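Putative lipoprotein (Campylobacter jejuni subsp. jejuni, PDB 4GIO) is a putative lipoprotein of unknown function whose soluble part folds as a variant of the immunoglobulin beta sandwich. Local coordinates at residues D51-K61 and R95-K106. Numbering follows the deposited sequence.
Sequences DVIYKVDWLDK and RANDFRLEIKAK
Antiparallel strands 51-59 and 98-105, the central pair of a four-stranded sheet, are joined by backbone bonds from Asp51 and Lys106 to a classic beta bulge in which Asn97 and Asp98 both face Leu59. There Leu59 O accepts from both Asn97 N (2.8 Å) and Asp98 N (3.1 Å), while Leu59 N donates to Asp98 O from well above that carbonyl's plane. Strands 14-16 and 75-79 flank the pair, Val52 packing against the latter. Val56, Trp58, Phe99, Leu101 and Ile103 of the inner face pack on strand 38-44 of the second sheet of this immunoglobulin-like sandwich. On that face Leu101 CD1 lies 3.8 Å from Tyr54 CD1 and also touches Val56 CG2. The Tyr54 ring leads away from strand 98-105, and its OH is hydrogen-bonded to Lys89 NZ. Trp58 rests one ring face on Val56 CG1; its CE3 meets Phe99 CB at 4.1 Å. Phe40 stacks on the Phe99 ring and meets the Trp58 ring with planes at about 55°. The other face is more polar. Leu59 CD1 lies over one face of the Arg100 guanidinium, 3.9 Å from Arg100 NH2, a position reached by the bend at chi3 (-80°). In the plane of that group a water accepts from Arg100 NH1 and donates to Asp57 OD2 (2.6 Å), bridging opposite charges that do not touch. Farther along, the extended Lys104 chain brings CE to 3.6 Å from Ile53 CG2, and Lys104 makes a cation-pi contact with Tyr74.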
loop_
_atom_site.group_PDB
_atom_site.type_symbol
_atom_site.label_atom_id
_atom_site.label_comp_id
_atom_site.label_asym_id
_atom_site.label_seq_id
_atom_site.Cartn_x
_atom_site.Cartn_y
_atom_site.Cartn_z
ATOM N N ASP A 51 0.450 -13.754 -7.283
ATOM C CA ASP A 51 1.627 -13.233 -6.634
ATOM C C ASP A 51 1.768 -11.808 -7.189
ATOM O O ASP A 51 1.750 -11.583 -8.400
ATOM C CB ASP A 51 2.895 -14.052 -6.909
ATOM C CG ASP A 51 2.929 -15.388 -6.136
ATOM O OD1 ASP A 51 2.584 -15.438 -4.923
ATOM O OD2 ASP A 51 3.226 -16.406 -6.773
ATOM N N VAL A 52 1.882 -10.869 -6.273
ATOM C CA VAL A 52 2.119 -9.498 -6.655
ATOM C C VAL A 52 3.323 -8.888 -5.996
ATOM O O VAL A 52 3.875 -9.426 -5.017
ATOM C CB VAL A 52 0.873 -8.627 -6.359
ATOM C CG1 VAL A 52 -0.299 -9.255 -7.042
ATOM C CG2 VAL A 52 0.665 -8.491 -4.845
ATOM N N ILE A 53 3.746 -7.751 -6.558
ATOM C CA ILE A 53 4.896 -7.035 -6.010
ATOM C C ILE A 53 4.434 -5.620 -5.727
ATOM O O ILE A 53 3.870 -4.999 -6.593
ATOM C CB ILE A 53 6.113 -7.053 -6.977
ATOM C CG1 ILE A 53 6.800 -8.441 -6.938
ATOM C CG2 ILE A 53 7.109 -5.914 -6.620
ATOM C CD1 ILE A 53 7.631 -8.710 -8.204
ATOM N N TYR A 54 4.615 -5.135 -4.499
ATOM C CA TYR A 54 4.172 -3.760 -4.159
ATOM C C TYR A 54 5.316 -2.800 -3.737
ATOM O O TYR A 54 6.403 -3.254 -3.295
ATOM C CB TYR A 54 3.094 -3.805 -3.107
ATOM C CG TYR A 54 3.508 -4.206 -1.751
ATOM C CD1 TYR A 54 4.001 -3.278 -0.856
ATOM C CD2 TYR A 54 3.407 -5.562 -1.327
ATOM C CE1 TYR A 54 4.382 -3.680 0.454
ATOM C CE2 TYR A 54 3.733 -5.962 -0.032
ATOM C CZ TYR A 54 4.226 -5.023 0.845
ATOM O OH TYR A 54 4.604 -5.370 2.078
ATOM N N LYS A 55 5.048 -1.491 -3.872
ATOM C CA LYS A 55 6.020 -0.489 -3.478
ATOM C C LYS A 55 5.317 0.662 -2.794
ATOM O O LYS A 55 4.346 1.158 -3.317
ATOM C CB LYS A 55 6.753 0.044 -4.706
ATOM C CG LYS A 55 7.938 1.010 -4.315
ATOM C CD LYS A 55 9.134 0.273 -3.737
ATOM C CE LYS A 55 10.374 1.198 -3.654
ATOM N NZ LYS A 55 10.325 2.020 -2.438
ATOM N N VAL A 56 5.830 1.132 -1.664
ATOM C CA VAL A 56 5.226 2.224 -0.894
ATOM C C VAL A 56 6.045 3.516 -1.018
ATOM O O VAL A 56 7.270 3.467 -0.885
ATOM C CB VAL A 56 5.154 1.871 0.589
ATOM C CG1 VAL A 56 4.410 3.028 1.353
ATOM C CG2 VAL A 56 4.395 0.515 0.758
ATOM N N ASP A 57 5.372 4.619 -1.331
ATOM C CA ASP A 57 5.956 5.985 -1.135
ATOM C C ASP A 57 5.189 6.661 0.014
ATOM O O ASP A 57 3.961 6.542 0.073
ATOM C CB ASP A 57 5.785 6.853 -2.380
ATOM C CG ASP A 57 6.828 6.558 -3.448
ATOM O OD1 ASP A 57 8.041 6.403 -3.084
ATOM O OD2 ASP A 57 6.415 6.448 -4.638
ATOM N N TRP A 58 5.895 7.290 0.946
ATOM C CA TRP A 58 5.216 8.100 1.994
ATOM C C TRP A 58 5.173 9.497 1.544
ATOM O O TRP A 58 6.132 9.959 1.007
ATOM C CB TRP A 58 6.028 8.030 3.291
ATOM C CG TRP A 58 6.065 6.537 3.790
ATOM C CD1 TRP A 58 7.124 5.681 3.748
ATOM C CD2 TRP A 58 4.996 5.829 4.397
ATOM N NE1 TRP A 58 6.777 4.439 4.264
ATOM C CE2 TRP A 58 5.491 4.510 4.718
ATOM C CE3 TRP A 58 3.689 6.168 4.736
ATOM C CZ2 TRP A 58 4.700 3.544 5.312
ATOM C CZ3 TRP A 58 2.881 5.189 5.343
ATOM C CH2 TRP A 58 3.419 3.906 5.674
ATOM N N LEU A 59 4.052 10.167 1.767
ATOM C CA LEU A 59 3.829 11.549 1.326
ATOM C C LEU A 59 3.705 12.499 2.535
ATOM O O LEU A 59 3.084 12.118 3.560
ATOM C CB LEU A 59 2.543 11.644 0.513
ATOM C CG LEU A 59 2.411 10.702 -0.724
ATOM C CD1 LEU A 59 1.102 10.982 -1.450
ATOM C CD2 LEU A 59 3.665 10.819 -1.590
ATOM N N ASP A 60 4.201 13.755 2.381
ATOM C CA ASP A 60 4.103 14.688 3.450
ATOM C C ASP A 60 2.753 15.426 3.397
ATOM O O ASP A 60 1.862 15.135 2.551
ATOM C CB ASP A 60 5.364 15.630 3.492
ATOM C CG ASP A 60 5.431 16.608 2.278
ATOM O OD1 ASP A 60 4.441 16.744 1.508
ATOM O OD2 ASP A 60 6.480 17.293 2.137
ATOM N N LYS A 61 2.577 16.405 4.309
ATOM C CA LYS A 61 1.348 17.247 4.335
ATOM C C LYS A 61 1.016 17.952 3.002
ATOM O O LYS A 61 -0.142 18.273 2.750
ATOM C CB LYS A 61 1.435 18.312 5.487
ATOM C CG LYS A 61 2.762 19.060 5.494
ATOM C CD LYS A 61 2.765 20.278 6.390
ATOM C CE LYS A 61 3.475 21.431 5.658
ATOM N NZ LYS A 61 2.576 22.121 4.607
ATOM N N ARG A 95 6.500 13.011 9.745
ATOM C CA ARG A 95 6.089 13.884 8.654
ATOM C C ARG A 95 5.187 13.208 7.626
ATOM O O ARG A 95 4.481 13.909 6.855
ATOM C CB ARG A 95 7.312 14.422 7.914
ATOM C CG ARG A 95 8.094 15.495 8.652
ATOM C CD ARG A 95 9.371 15.804 7.900
ATOM N NE ARG A 95 10.241 14.614 7.870
ATOM C CZ ARG A 95 11.171 14.389 6.940
ATOM N NH1 ARG A 95 11.402 15.278 5.961
ATOM N NH2 ARG A 95 11.888 13.279 6.985
ATOM N N ALA A 96 5.118 11.864 7.633
ATOM C CA ALA A 96 4.199 11.142 6.711
ATOM C C ALA A 96 2.735 11.427 7.076
ATOM O O ALA A 96 2.303 11.161 8.231
ATOM C CB ALA A 96 4.528 9.620 6.756
ATOM N N ASN A 97 1.957 11.928 6.121
ATOM C CA ASN A 97 0.506 12.191 6.337
ATOM C C ASN A 97 -0.361 11.504 5.292
ATOM O O ASN A 97 -1.572 11.500 5.399
ATOM C CB ASN A 97 0.181 13.707 6.297
ATOM C CG ASN A 97 0.689 14.486 7.584
ATOM O OD1 ASN A 97 0.881 15.717 7.513
ATOM N ND2 ASN A 97 0.994 13.764 8.696
ATOM N N ASP A 98 0.262 10.964 4.245
ATOM C CA ASP A 98 -0.467 10.191 3.254
ATOM C C ASP A 98 0.528 9.182 2.625
ATOM O O ASP A 98 1.699 9.114 3.026
ATOM C CB ASP A 98 -1.059 11.164 2.224
ATOM C CG ASP A 98 -2.187 10.508 1.343
ATOM O OD1 ASP A 98 -2.603 9.321 1.600
ATOM O OD2 ASP A 98 -2.583 11.193 0.337
ATOM N N PHE A 99 0.088 8.396 1.660
ATOM C CA PHE A 99 0.960 7.353 1.076
ATOM C C PHE A 99 0.520 7.111 -0.383
ATOM O O PHE A 99 -0.546 7.518 -0.785
ATOM C CB PHE A 99 0.825 6.037 1.874
ATOM C CG PHE A 99 -0.540 5.325 1.665
ATOM C CD1 PHE A 99 -1.665 5.732 2.372
ATOM C CD2 PHE A 99 -0.678 4.250 0.773
ATOM C CE1 PHE A 99 -2.925 5.109 2.228
ATOM C CE2 PHE A 99 -1.954 3.576 0.613
ATOM C CZ PHE A 99 -3.076 4.023 1.322
ATOM N N ARG A 100 1.380 6.472 -1.142
ATOM C CA ARG A 100 1.054 5.981 -2.488
ATOM C C ARG A 100 1.529 4.535 -2.567
ATOM O O ARG A 100 2.606 4.223 -2.111
ATOM C CB ARG A 100 1.756 6.800 -3.533
ATOM C CG ARG A 100 1.291 6.553 -4.955
ATOM C CD ARG A 100 1.924 7.598 -5.959
ATOM N NE ARG A 100 1.127 8.836 -5.844
ATOM C CZ ARG A 100 1.589 10.034 -5.489
ATOM N NH1 ARG A 100 2.882 10.247 -5.299
ATOM N NH2 ARG A 100 0.721 11.033 -5.360
ATOM N N LEU A 101 0.700 3.651 -3.120
ATOM C CA LEU A 101 1.004 2.243 -3.150
ATOM C C LEU A 101 0.972 1.754 -4.592
ATOM O O LEU A 101 -0.061 1.843 -5.227
ATOM C CB LEU A 101 0.030 1.440 -2.271
ATOM C CG LEU A 101 0.134 -0.095 -2.337
ATOM C CD1 LEU A 101 1.500 -0.609 -1.796
ATOM C CD2 LEU A 101 -0.985 -0.764 -1.500
ATOM N N GLU A 102 2.084 1.256 -5.103
ATOM C CA GLU A 102 2.033 0.640 -6.429
ATOM C C GLU A 102 1.921 -0.896 -6.295
ATOM O O GLU A 102 2.575 -1.471 -5.457
ATOM C CB GLU A 102 3.341 0.939 -7.185
ATOM C CG GLU A 102 3.544 2.392 -7.446
ATOM C CD GLU A 102 4.922 2.662 -8.089
ATOM O OE1 GLU A 102 5.633 1.700 -8.379
ATOM O OE2 GLU A 102 5.272 3.820 -8.355
ATOM N N ILE A 103 1.108 -1.529 -7.107
ATOM C CA ILE A 103 0.990 -2.972 -7.129
ATOM C C ILE A 103 1.024 -3.486 -8.564
ATOM O O ILE A 103 0.337 -3.012 -9.405
ATOM C CB ILE A 103 -0.309 -3.496 -6.449
ATOM C CG1 ILE A 103 -0.537 -2.841 -5.126
ATOM C CG2 ILE A 103 -0.283 -5.010 -6.244
ATOM C CD1 ILE A 103 -1.808 -3.149 -4.533
ATOM N N LYS A 104 1.877 -4.453 -8.792
ATOM C CA LYS A 104 1.951 -5.073 -10.137
ATOM C C LYS A 104 1.981 -6.580 -9.971
ATOM O O LYS A 104 2.321 -7.058 -8.895
ATOM C CB LYS A 104 3.221 -4.650 -10.838
ATOM C CG LYS A 104 4.513 -4.929 -10.032
ATOM C CD LYS A 104 5.782 -4.668 -10.878
ATOM C CE LYS A 104 7.103 -4.756 -10.020
ATOM N NZ LYS A 104 8.219 -3.932 -10.637
ATOM N N ALA A 105 1.715 -7.303 -11.070
ATOM C CA ALA A 105 1.777 -8.779 -11.060
ATOM C C ALA A 105 3.238 -9.191 -11.056
ATOM O O ALA A 105 4.055 -8.534 -11.687
ATOM C CB ALA A 105 1.033 -9.352 -12.308
ATOM N N LYS A 106 3.588 -10.231 -10.312
ATOM C CA LYS A 106 4.983 -10.740 -10.234
ATOM C C LYS A 106 5.450 -11.131 -11.627
ATOM O O LYS A 106 4.716 -11.872 -12.286
ATOM C CB LYS A 106 5.023 -11.916 -9.252
ATOM C CG LYS A 106 6.159 -13.019 -9.391
ATOM C CD LYS A 106 7.480 -12.649 -8.682
ATOM C CE LYS A 106 7.407 -12.690 -7.135
ATOM N NZ LYS A 106 8.370 -11.710 -6.436
HETATM O O HOH W 1 4.088 5.705 -6.970
HETATM O O HOH W 2 5.090 8.261 -5.900
HETATM O O HOH W 3 4.340 16.526 6.620
#